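Local atomic coordinates of alternansucrase (Leuconostoc mesenteroides, PDB entry 6HVG), a protein that belongs to glycoside hydrolase family 70, pairs a catalytic barrel domain with choline-binding-type repeats at both ends of its chain, and carries a bound calcium ion. Residues D407-A412 against N1189-A1194; V1261-D1264 against Q1269-N1272; S507-K510 against N514-K517; M441-D446 against S1305-Q1310. All coordinates share one frame; numbering follows the deposited sequence.

Interaction 1. Residues D407-A412 against N1189-A1194; sequences DGYLTA and NLLYVA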
loop_
_atom_site.group_PDB
_atom_site.type_symbol
_atom_site.label_atom_id
_atom_site.label_comp_id
_atom_site.label_asym_id
_atom_site.label_seq_id
_atom_site.Cartn_x
_atom_site.Cartn_y
_atom_site.Cartn_z
ATOM N N ASP A 407 28.869 -13.671 -5.455
ATOM C CA ASP A 407 30.006 -12.729 -5.276
ATOM C C ASP A 407 31.010 -13.169 -4.232
ATOM O O ASP A 407 31.580 -12.340 -3.520
ATOM C CB ASP A 407 29.515 -11.294 -4.979
ATOM C CG ASP A 407 28.852 -10.642 -6.180
ATOM O OD1 ASP A 407 28.961 -11.196 -7.298
ATOM O OD2 ASP A 407 28.227 -9.574 -6.006
ATOM N N GLY A 408 31.227 -14.478 -4.166
ATOM C CA GLY A 408 32.164 -15.054 -3.208
ATOM C C GLY A 408 31.569 -15.486 -1.883
ATOM O O GLY A 408 32.112 -16.354 -1.208
ATOM N N TYR A 409 30.464 -14.870 -1.493
ATOM C CA TYR A 409 29.845 -15.172 -0.220
ATOM C C TYR A 409 29.043 -16.462 -0.302
ATOM O O TYR A 409 28.716 -16.908 -1.405
ATOM C CB TYR A 409 28.940 -14.036 0.183
ATOM C CG TYR A 409 29.690 -12.786 0.484
ATOM C CD1 TYR A 409 30.193 -12.541 1.746
ATOM C CD2 TYR A 409 29.925 -11.855 -0.498
ATOM C CE1 TYR A 409 30.898 -11.395 2.025
ATOM C CE2 TYR A 409 30.625 -10.693 -0.225
ATOM C CZ TYR A 409 31.106 -10.473 1.040
ATOM O OH TYR A 409 31.794 -9.319 1.325
ATOM N N LEU A 410 28.757 -17.053 0.861
ATOM C CA LEU A 410 27.998 -18.283 0.936
ATOM C C LEU A 410 26.597 -18.009 1.436
ATOM O O LEU A 410 26.373 -17.025 2.101
ATOM C CB LEU A 410 28.665 -19.273 1.891
ATOM C CG LEU A 410 30.155 -19.550 1.728
ATOM C CD1 LEU A 410 30.567 -20.605 2.723
ATOM C CD2 LEU A 410 30.499 -19.991 0.320
ATOM N N THR A 411 25.666 -18.905 1.129
ATOM C CA THR A 411 24.285 -18.764 1.542
ATOM C C THR A 411 23.819 -20.010 2.289
ATOM O O THR A 411 24.450 -21.031 2.224
ATOM C CB THR A 411 23.344 -18.464 0.314
ATOM O OG1 THR A 411 23.372 -19.532 -0.639
ATOM C CG2 THR A 411 23.769 -17.191 -0.405
ATOM N N ALA A 412 22.693 -19.916 2.975
ATOM C CA ALA A 412 22.158 -21.047 3.739
ATOM C C ALA A 412 21.942 -22.313 2.872
ATOM O O ALA A 412 22.155 -23.440 3.331
ATOM C CB ALA A 412 20.850 -20.647 4.419
ATOM N N ASN A 1189 22.895 -2.209 7.603
ATOM C CA ASN A 1189 24.144 -2.537 6.929
ATOM C C ASN A 1189 24.469 -4.027 6.886
ATOM O O ASN A 1189 25.615 -4.402 7.078
ATOM C CB ASN A 1189 25.290 -1.764 7.556
ATOM C CG ASN A 1189 25.119 -0.259 7.419
ATOM O OD1 ASN A 1189 24.963 0.266 6.337
ATOM N ND2 ASN A 1189 25.189 0.437 8.517
ATOM N N LEU A 1190 23.465 -4.863 6.613
ATOM C CA LEU A 1190 23.651 -6.325 6.495
ATOM C C LEU A 1190 23.824 -6.775 5.048
ATOM O O LEU A 1190 23.302 -6.150 4.129
ATOM C CB LEU A 1190 22.458 -7.097 7.070
ATOM C CG LEU A 1190 22.056 -6.776 8.509
ATOM C CD1 LEU A 1190 20.935 -7.709 8.935
ATOM C CD2 LEU A 1190 23.225 -6.894 9.457
ATOM N N LEU A 1191 24.552 -7.865 4.853
ATOM C CA LEU A 1191 24.747 -8.395 3.518
ATOM C C LEU A 1191 23.509 -9.193 3.137
ATOM O O LEU A 1191 22.935 -9.938 3.943
ATOM C CB LEU A 1191 26.028 -9.242 3.403
ATOM C CG LEU A 1191 27.382 -8.573 3.688
ATOM C CD1 LEU A 1191 28.514 -9.317 2.987
ATOM C CD2 LEU A 1191 27.432 -7.110 3.298
ATOM N N TYR A 1192 23.109 -9.020 1.882
ATOM C CA TYR A 1192 21.838 -9.536 1.389
ATOM C C TYR A 1192 22.030 -9.935 -0.052
ATOM O O TYR A 1192 22.792 -9.289 -0.769
ATOM C CB TYR A 1192 20.784 -8.440 1.471
ATOM C CG TYR A 1192 19.362 -8.905 1.384
ATOM C CD1 TYR A 1192 18.706 -9.370 2.498
ATOM C CD2 TYR A 1192 18.658 -8.813 0.209
ATOM C CE1 TYR A 1192 17.387 -9.778 2.434
ATOM C CE2 TYR A 1192 17.348 -9.217 0.130
ATOM C CZ TYR A 1192 16.713 -9.697 1.245
ATOM O OH TYR A 1192 15.397 -10.112 1.160
ATOM N N VAL A 1193 21.358 -11.010 -0.455
ATOM C CA VAL A 1193 21.355 -11.442 -1.841
ATOM C C VAL A 1193 20.124 -10.847 -2.488
ATOM O O VAL A 1193 19.013 -11.167 -2.113
ATOM C CB VAL A 1193 21.286 -12.967 -1.965
ATOM C CG1 VAL A 1193 21.068 -13.379 -3.407
ATOM C CG2 VAL A 1193 22.567 -13.590 -1.456
ATOM N N ALA A 1194 20.341 -9.971 -3.459
ATOM C CA ALA A 1194 19.261 -9.357 -4.205
ATOM C C ALA A 1194 19.328 -9.774 -5.663
ATOM O O ALA A 1194 20.351 -10.262 -6.120
ATOM C CB ALA A 1194 19.356 -7.850 -4.092
#
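Tyr-409 and Thr-411, on an extended loop, face Leu-1191 and Val-1193 of a strand with the backbones well apart, the CA of Thr-411 lying 8.6 Å from the CA of Val-1193, so side chains alone bridge the gap. Strand 1190-1197 is an outermost strand of a six-stranded antiparallel sheet that also holds strand 580-582 of the calcium site; the loop 407-412 packs across one side of this strand, joining parts of the chain almost 780 residues apart. A G1 beta bulge, in which Asn-1189 and Leu-1190 both face Ala-1172, starts the strand. Every second residue points to the loop, and the two touching pairs differ in kind. The main one is a CH-pi contact: Leu-1191 CD1 sits over a face of the Tyr-409 ring, 3.7 Å from its centroid and 30° off the normal, displaced toward CE1 and CZ. The two side chains cross at about a right angle, the leucine pushing its methyl end-on at the flat ring. With chi1 at -67°, Tyr-409 CG stands opposite its own carbonyl carbon, and the ring swings across to meet that methyl. Its hydroxyl runs on to hydrogen-bond Arg-543 O, which holds the hydroxyl end of the ring. The second pair is lighter and purely apolar. Thr-411 keeps OG1 for Asp-413 and turns its methyl to the strand, where Thr-411 CG2 meets Val-1193 CG2 at 3.9 Å.

Interaction 2. Residues V1261-D1264 against Q1269-N1272; sequences VLKD and QYFN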
loop_
_atom_site.group_PDB
_atom_site.type_symbol
_atom_site.label_atom_id
_atom_site.label_comp_id
_atom_site.label_asym_id
_atom_site.label_seq_id
_atom_site.Cartn_x
_atom_site.Cartn_y
_atom_site.Cartn_z
ATOM N N VAL A 1261 23.042 -14.622 3.976
ATOM C CA VAL A 1261 24.468 -14.558 3.680
ATOM C C VAL A 1261 25.206 -14.948 4.955
ATOM O O VAL A 1261 25.058 -14.291 5.981
ATOM C CB VAL A 1261 24.917 -13.150 3.267
ATOM C CG1 VAL A 1261 26.415 -13.131 2.956
ATOM C CG2 VAL A 1261 24.131 -12.649 2.060
ATOM N N LEU A 1262 25.995 -16.019 4.891
ATOM C CA LEU A 1262 26.494 -16.686 6.093
ATOM C C LEU A 1262 27.663 -15.991 6.757
ATOM O O LEU A 1262 28.553 -15.464 6.104
ATOM C CB LEU A 1262 26.873 -18.119 5.776
ATOM C CG LEU A 1262 25.700 -18.975 5.307
ATOM C CD1 LEU A 1262 26.154 -20.334 4.807
ATOM C CD2 LEU A 1262 24.715 -19.127 6.440
ATOM N N LYS A 1263 27.633 -16.040 8.085
ATOM C CA LYS A 1263 28.439 -15.201 8.948
ATOM C C LYS A 1263 28.843 -15.989 10.183
ATOM O O LYS A 1263 28.128 -16.894 10.599
ATOM C CB LYS A 1263 27.571 -14.006 9.322
ATOM C CG LYS A 1263 28.180 -12.874 10.132
ATOM C CD LYS A 1263 27.081 -12.209 10.950
ATOM C CE LYS A 1263 27.405 -10.840 11.512
ATOM N NZ LYS A 1263 26.346 -10.441 12.485
ATOM N N ASP A 1264 30.009 -15.670 10.731
ATOM C CA ASP A 1264 30.468 -16.236 11.979
ATOM C C ASP A 1264 30.081 -15.292 13.102
ATOM O O ASP A 1264 30.414 -14.105 13.037
ATOM C CB ASP A 1264 31.977 -16.385 11.945
ATOM C CG ASP A 1264 32.553 -16.677 13.304
ATOM O OD1 ASP A 1264 32.158 -17.693 13.912
ATOM O OD2 ASP A 1264 33.380 -15.882 13.780
ATOM N N GLN A 1269 32.550 -11.678 10.927
ATOM C CA GLN A 1269 33.053 -11.666 9.570
ATOM C C GLN A 1269 32.253 -12.647 8.726
ATOM O O GLN A 1269 31.857 -13.708 9.207
ATOM C CB GLN A 1269 34.533 -12.049 9.565
ATOM C CG GLN A 1269 35.204 -11.933 8.206
ATOM C CD GLN A 1269 36.662 -12.296 8.259
ATOM O OE1 GLN A 1269 37.185 -12.641 9.310
ATOM N NE2 GLN A 1269 37.324 -12.238 7.114
ATOM N N TYR A 1270 32.002 -12.285 7.468
ATOM C CA TYR A 1270 31.208 -13.129 6.581
ATOM C C TYR A 1270 32.132 -14.080 5.848
ATOM O O TYR A 1270 33.254 -13.724 5.523
ATOM C CB TYR A 1270 30.418 -12.280 5.581
ATOM C CG TYR A 1270 29.190 -11.542 6.144
ATOM C CD1 TYR A 1270 29.306 -10.273 6.698
ATOM C CD2 TYR A 1270 27.915 -12.100 6.092
ATOM C CE1 TYR A 1270 28.205 -9.593 7.186
ATOM C CE2 TYR A 1270 26.814 -11.420 6.589
ATOM C CZ TYR A 1270 26.974 -10.167 7.117
ATOM O OH TYR A 1270 25.897 -9.504 7.626
ATOM N N PHE A 1271 31.681 -15.289 5.577
ATOM C CA PHE A 1271 32.540 -16.231 4.857
ATOM C C PHE A 1271 32.718 -15.787 3.414
ATOM O O PHE A 1271 31.785 -15.278 2.794
ATOM C CB PHE A 1271 31.984 -17.670 4.936
ATOM C CG PHE A 1271 31.752 -18.146 6.350
ATOM C CD1 PHE A 1271 32.819 -18.239 7.229
ATOM C CD2 PHE A 1271 30.478 -18.429 6.812
ATOM C CE1 PHE A 1271 32.623 -18.628 8.529
ATOM C CE2 PHE A 1271 30.279 -18.834 8.121
ATOM C CZ PHE A 1271 31.345 -18.932 8.977
ATOM N N ASN A 1272 33.921 -15.972 2.884
ATOM C CA ASN A 1272 34.203 -15.644 1.492
ATOM C C ASN A 1272 35.288 -16.524 0.883
ATOM O O ASN A 1272 36.216 -16.946 1.578
ATOM C CB ASN A 1272 34.587 -14.162 1.358
ATOM C CG ASN A 1272 34.337 -13.620 -0.043
ATOM O OD1 ASN A 1272 35.178 -13.739 -0.919
ATOM N ND2 ASN A 1272 33.161 -13.052 -0.263
HETATM O O HOH W 1 29.351 -15.666 3.590
#
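Lys-1263 and Tyr-1270 form a single antiparallel bridge, a non-hydrogen-bonded pair with their CA atoms 4.2 Å apart, where the chain doubles back in a hairpin-like loop with four residues between the two segments. Backbone hydrogen bonds flank the pair. Asp-1264 N gives a nearly straight bond to Gln-1269 O at 3.1 Å (177° at the hydrogen), and Phe-1271 N gives one to Leu-1262 O at 3.2 Å. A water adds a further link, donating to Leu-1262 O and to Phe-1271 O, and so Leu-1262 O receives two donors.

The aromatic contacts lie on opposite sides of the bridge. On one, the extended Lys-1263 chain passes over the Tyr-1270 ring: CG stands almost on the ring normal, 4.0 Å from the centroid, in a CH-pi contact, while NZ runs on to a weak hydrogen bond with Asn-1268 OD1. The same ring is met at its edge, near the ring plane, by Val-1261 O, and Val-1261 CG1 packs on Tyr-1270 CD2 at 3.6 Å. On the other side Phe-1271, with chi1 at -55°, carries its ring back along the partner backbone: Leu-1262 CB lies in the plane at its edge, 3.8 Å from Phe-1271 CD2, and Asp-1264 CB approaches CZ.

Asp-1264 itself is tied by OD2 to Thr-1267 OG1 within the turn. The chemistry thus implies a turn in which two backbone bonds and a water satisfy the groups flanking the bridge, with the Tyr-1270 and Phe-1271 rings packed against opposite sides of it.

Interaction 3. Residues S507-K510 against N514-K517; sequences SFVK and NWNK
Trp-515 folds back against Val-509 and Phe-508 just beyond helix 499-511, so this is the C-terminal end of the helix, packed upon by the residues that follow it. Starting at the backbone, Trp-515 CB lies 3.2 Å from Val-509 O and 3.7 Å from Val-509 CG1. Chi1 of -59° then lays the indole along the last turn of the helix. CG and CD2 pass the same oxygen and methyl more loosely. CE3 comes closer, 3.8 Å from Val-509 CG1, and Val-509 O sits at the ring edge, near its plane. The valine and tryptophan side chains cross at about a right angle. Farther out, CZ3 meets Phe-508 CE2 at 3.9 Å, the phenyl carbon being in the indole plane at its rim. On the pyrrole side NE1 makes a weak hydrogen bond to Tyr-1259 O, and the ring also rests on Ala-412 and on Thr-449 of helix 447-462.

The next residue supplies the polar tie. Asn-516 ND2 donates to Lys-510 O near the helix end; the modelled separation is doubtfully short, but the direction is good, 161° at the hydrogen. The other end of that amide, Asn-516 OD1, accepts from Gln-518 N.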
loop_
_atom_site.group_PDB
_atom_site.type_symbol
_atom_site.label_atom_id
_atom_site.label_comp_id
_atom_site.label_asym_id
_atom_site.label_seq_id
_atom_site.Cartn_x
_atom_site.Cartn_y
_atom_site.Cartn_z
ATOM N N SER A 507 13.265 -26.190 1.727
ATOM C CA SER A 507 12.153 -26.131 2.668
ATOM C C SER A 507 12.593 -25.848 4.091
ATOM O O SER A 507 11.957 -25.063 4.797
ATOM C CB SER A 507 11.342 -27.437 2.641
ATOM O OG SER A 507 10.584 -27.518 1.459
ATOM N N PHE A 508 13.657 -26.528 4.520
ATOM C CA PHE A 508 14.169 -26.346 5.858
ATOM C C PHE A 508 14.662 -24.920 6.067
ATOM O O PHE A 508 14.428 -24.318 7.127
ATOM C CB PHE A 508 15.297 -27.313 6.165
ATOM C CG PHE A 508 16.120 -26.879 7.332
ATOM C CD1 PHE A 508 15.570 -26.824 8.599
ATOM C CD2 PHE A 508 17.419 -26.462 7.142
ATOM C CE1 PHE A 508 16.317 -26.395 9.662
ATOM C CE2 PHE A 508 18.166 -26.023 8.194
ATOM C CZ PHE A 508 17.615 -25.998 9.459
ATOM N N VAL A 509 15.337 -24.394 5.052
ATOM C CA VAL A 509 15.920 -23.063 5.123
ATOM C C VAL A 509 14.865 -21.990 5.358
ATOM O O VAL A 509 15.109 -21.053 6.105
ATOM C CB VAL A 509 16.737 -22.743 3.850
ATOM C CG1 VAL A 509 17.104 -21.273 3.769
ATOM C CG2 VAL A 509 18.001 -23.584 3.813
ATOM N N LYS A 510 13.709 -22.115 4.712
ATOM C CA LYS A 510 12.630 -21.125 4.827
ATOM C C LYS A 510 11.969 -21.143 6.212
ATOM O O LYS A 510 11.383 -20.160 6.660
ATOM C CB LYS A 510 11.574 -21.370 3.744
ATOM C CG LYS A 510 12.038 -21.090 2.316
ATOM C CD LYS A 510 10.964 -21.568 1.322
ATOM C CE LYS A 510 11.424 -21.434 -0.138
ATOM N NZ LYS A 510 10.336 -21.014 -1.083
ATOM N N ASN A 514 16.079 -16.378 10.596
ATOM C CA ASN A 514 17.196 -15.662 9.987
ATOM C C ASN A 514 17.245 -15.808 8.470
ATOM O O ASN A 514 17.917 -15.046 7.804
ATOM C CB ASN A 514 18.506 -16.139 10.596
ATOM C CG ASN A 514 18.856 -15.427 11.876
ATOM O OD1 ASN A 514 18.320 -14.391 12.187
ATOM N ND2 ASN A 514 19.796 -15.976 12.608
ATOM N N TRP A 515 16.555 -16.816 7.942
ATOM C CA TRP A 515 16.526 -17.090 6.517
ATOM C C TRP A 515 15.157 -16.879 5.870
ATOM O O TRP A 515 14.857 -17.450 4.797
ATOM C CB TRP A 515 17.015 -18.527 6.279
ATOM C CG TRP A 515 18.411 -18.756 6.788
ATOM C CD1 TRP A 515 19.395 -17.813 6.944
ATOM C CD2 TRP A 515 18.984 -19.992 7.208
ATOM N NE1 TRP A 515 20.529 -18.388 7.426
ATOM C CE2 TRP A 515 20.311 -19.729 7.583
ATOM C CE3 TRP A 515 18.507 -21.301 7.295
ATOM C CZ2 TRP A 515 21.159 -20.709 8.039
ATOM C CZ3 TRP A 515 19.376 -22.293 7.750
ATOM C CH2 TRP A 515 20.676 -21.980 8.118
ATOM N N ASN A 516 14.322 -16.060 6.512
ATOM C CA ASN A 516 13.032 -15.699 5.929
ATOM C C ASN A 516 12.606 -14.274 6.310
ATOM O O ASN A 516 13.385 -13.529 6.906
ATOM C CB ASN A 516 11.989 -16.801 6.202
ATOM C CG ASN A 516 11.624 -16.936 7.654
ATOM O OD1 ASN A 516 11.710 -15.989 8.440
ATOM N ND2 ASN A 516 11.172 -18.122 8.024
ATOM N N LYS A 517 11.391 -13.886 5.963
ATOM C CA LYS A 517 10.932 -12.508 6.149
ATOM C C LYS A 517 10.709 -12.070 7.595
ATOM O O LYS A 517 10.544 -10.873 7.869
ATOM C CB LYS A 517 9.621 -12.276 5.377
ATOM C CG LYS A 517 8.362 -12.775 6.088
ATOM C CD LYS A 517 7.122 -12.593 5.225
ATOM C CE LYS A 517 5.872 -13.072 5.944
ATOM N NZ LYS A 517 4.796 -13.416 4.967
#

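Interaction 4. Residues M441-D446 against S1305-Q1310; sequences MTWWPD and SISGYQ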
loop_
_atom_site.group_PDB
_atom_site.type_symbol
_atom_site.label_atom_id
_atom_site.label_comp_id
_atom_site.label_asym_id
_atom_site.label_seq_id
_atom_site.Cartn_x
_atom_site.Cartn_y
_atom_site.Cartn_z
ATOM N N MET A 441 24.702 -30.195 5.702
ATOM C CA MET A 441 24.968 -31.597 6.055
ATOM C C MET A 441 26.146 -31.718 7.022
ATOM O O MET A 441 26.235 -32.696 7.765
ATOM C CB MET A 441 25.233 -32.421 4.777
ATOM C CG MET A 441 25.307 -33.940 4.962
ATOM S SD MET A 441 25.603 -34.858 3.420
ATOM C CE MET A 441 27.321 -34.464 3.096
ATOM N N THR A 442 27.030 -30.714 7.003
ATOM C CA THR A 442 28.320 -30.723 7.681
ATOM C C THR A 442 28.576 -29.525 8.597
ATOM O O THR A 442 29.351 -29.627 9.540
ATOM C CB THR A 442 29.427 -30.777 6.617
ATOM O OG1 THR A 442 29.335 -32.038 5.930
ATOM C CG2 THR A 442 30.828 -30.627 7.241
ATOM N N TRP A 443 27.954 -28.383 8.334
ATOM C CA TRP A 443 28.210 -27.172 9.123
ATOM C C TRP A 443 26.913 -26.442 9.445
ATOM O O TRP A 443 25.941 -26.568 8.727
ATOM C CB TRP A 443 29.166 -26.248 8.363
ATOM C CG TRP A 443 29.362 -24.919 8.988
ATOM C CD1 TRP A 443 30.367 -24.539 9.829
ATOM C CD2 TRP A 443 28.519 -23.778 8.829
ATOM N NE1 TRP A 443 30.199 -23.232 10.213
ATOM C CE2 TRP A 443 29.067 -22.740 9.615
ATOM C CE3 TRP A 443 27.340 -23.537 8.120
ATOM C CZ2 TRP A 443 28.478 -21.475 9.701
ATOM C CZ3 TRP A 443 26.752 -22.279 8.209
ATOM C CH2 TRP A 443 27.321 -21.266 8.990
ATOM N N TRP A 444 26.907 -25.712 10.558
ATOM C CA TRP A 444 25.769 -24.921 10.976
ATOM C C TRP A 444 26.275 -23.596 11.586
ATOM O O TRP A 444 27.378 -23.547 12.122
ATOM C CB TRP A 444 24.949 -25.745 11.993
ATOM C CG TRP A 444 24.571 -27.067 11.428
ATOM C CD1 TRP A 444 23.427 -27.364 10.756
ATOM C CD2 TRP A 444 25.367 -28.270 11.410
ATOM N NE1 TRP A 444 23.457 -28.668 10.329
ATOM C CE2 TRP A 444 24.639 -29.244 10.717
ATOM C CE3 TRP A 444 26.620 -28.605 11.895
ATOM C CZ2 TRP A 444 25.124 -30.543 10.511
ATOM C CZ3 TRP A 444 27.095 -29.895 11.694
ATOM C CH2 TRP A 444 26.353 -30.842 11.013
ATOM N N PRO A 445 25.466 -22.531 11.527
ATOM C CA PRO A 445 25.839 -21.268 12.132
ATOM C C PRO A 445 25.862 -21.283 13.657
ATOM O O PRO A 445 26.639 -20.544 14.260
ATOM C CB PRO A 445 24.774 -20.311 11.623
ATOM C CG PRO A 445 23.602 -21.160 11.320
ATOM C CD PRO A 445 24.154 -22.466 10.867
ATOM N N ASP A 446 25.032 -22.113 14.266
ATOM C CA ASP A 446 24.838 -22.143 15.726
ATOM C C ASP A 446 24.156 -23.476 16.117
ATOM O O ASP A 446 23.667 -24.213 15.272
ATOM C CB ASP A 446 24.005 -20.931 16.189
ATOM C CG ASP A 446 22.852 -20.588 15.206
ATOM O OD1 ASP A 446 21.903 -21.394 15.092
ATOM O OD2 ASP A 446 22.929 -19.537 14.522
ATOM N N SER A 1305 32.993 -20.148 18.655
ATOM C CA SER A 1305 31.851 -20.500 17.816
ATOM C C SER A 1305 31.987 -21.874 17.167
ATOM O O SER A 1305 33.067 -22.459 17.203
ATOM C CB SER A 1305 31.690 -19.452 16.741
ATOM O OG SER A 1305 32.863 -19.394 15.951
ATOM N N ILE A 1306 30.902 -22.368 16.563
ATOM C CA ILE A 1306 30.923 -23.674 15.903
ATOM C C ILE A 1306 31.994 -23.737 14.808
ATOM O O ILE A 1306 32.465 -24.812 14.476
ATOM C CB ILE A 1306 29.558 -24.034 15.302
ATOM C CG1 ILE A 1306 28.575 -24.287 16.418
ATOM C CG2 ILE A 1306 29.639 -25.287 14.450
ATOM C CD1 ILE A 1306 27.273 -24.920 15.983
ATOM N N SER A 1307 32.366 -22.591 14.257
ATOM C CA SER A 1307 33.373 -22.533 13.226
ATOM C C SER A 1307 34.792 -22.445 13.785
ATOM O O SER A 1307 35.764 -22.418 13.026
ATOM C CB SER A 1307 33.114 -21.323 12.328
ATOM O OG SER A 1307 31.843 -21.424 11.701
ATOM N N GLY A 1308 34.924 -22.430 15.099
ATOM C CA GLY A 1308 36.227 -22.484 15.731
ATOM C C GLY A 1308 36.917 -21.185 16.063
ATOM O O GLY A 1308 38.104 -21.209 16.349
ATOM N N TYR A 1309 36.206 -20.064 16.056
ATOM C CA TYR A 1309 36.857 -18.757 16.277
ATOM C C TYR A 1309 36.418 -18.123 17.580
ATOM O O TYR A 1309 35.310 -18.374 18.050
ATOM C CB TYR A 1309 36.558 -17.821 15.143
ATOM C CG TYR A 1309 36.965 -18.361 13.810
ATOM C CD1 TYR A 1309 38.287 -18.346 13.413
ATOM C CD2 TYR A 1309 36.010 -18.872 12.917
ATOM C CE1 TYR A 1309 38.670 -18.817 12.158
ATOM C CE2 TYR A 1309 36.381 -19.356 11.656
ATOM C CZ TYR A 1309 37.720 -19.326 11.288
ATOM O OH TYR A 1309 38.127 -19.805 10.070
ATOM N N GLN A 1310 37.300 -17.335 18.187
ATOM C CA GLN A 1310 37.018 -16.714 19.458
ATOM C C GLN A 1310 36.098 -15.523 19.323
ATOM O O GLN A 1310 36.249 -14.723 18.408
ATOM C CB GLN A 1310 38.311 -16.268 20.130
ATOM C CG GLN A 1310 38.125 -16.016 21.631
ATOM C CD GLN A 1310 39.355 -15.481 22.316
ATOM O OE1 GLN A 1310 40.411 -15.366 21.702
ATOM N NE2 GLN A 1310 39.220 -15.133 23.598
#
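Trp-443 NE1 donates a hydrogen bond to Ser-1307 OG, 2.9 Å long and 166° at the hydrogen, with the oxygen only 5° out of the indole plane. Next to it, Ile-1306 thrusts its branches at the opposing backbone: Ile-1306 CD1 lies 3.4 Å from Asp-446 C, and Ile-1306 CG2 is 3.7 Å from Trp-444 O. The first of these branches gets there because CG1 is opposite the isoleucine's own carbonyl carbon, chi1 -69°.

One layer out, the serine and isoleucine are the two central residues of a type I beta turn, closed by the bond from Gly-1308 N to Ser-1305 O at 2.8 Å and backed by one from Ser-1305 N to Tyr-1309 O. Pro-445 N lies 3.4 Å above a face of the Trp-443 indole, toward its rim, and Phe-1271 meets the same indole with the planes about perpendicular. Asp-446 occupies the N-cap of helix 447-462; its carboxylate also bonds to Thr-449 OG1 and Trp-1265 NE1. Farther still, Gln-450 of that helix and Gln-474 of helix 474-495 pack on Ile-1306.

The contact thus docks a tight turn, lying between strands 1301-1304 and 1314-1317, onto the start of a helix. Its chemistry implies one directional bond, set by the plane of the indole, amid van der Waals packing of an isoleucine on peptide groups.

Interaction 2 lies between interactions 1 and 4: its centre is about 8 Å from that of interaction 1 and about 11 Å from that of interaction 4. Leu-410 O and Leu-1262 N, 3.0 Å apart, probably hydrogen-bond interactions 1 and 2, and Asp-1264 OD1 with Ser-1305 OG at 2.7 Å probably does the same for 2 and 4. Interaction 3 joins through its tryptophan, which touches each of the others: Trp-515 CZ2 reaches Leu-1262 CD2 at 4.2 Å and Pro-445 CG at 4.1 Å. Interactions 1 and 4 do not touch, their nearest atoms being about 7 Å apart. None of the four contacts includes a calcium ligand; the sheet that strand 1190-1197 borders also contains strand 580-582, which supplies Asp-581.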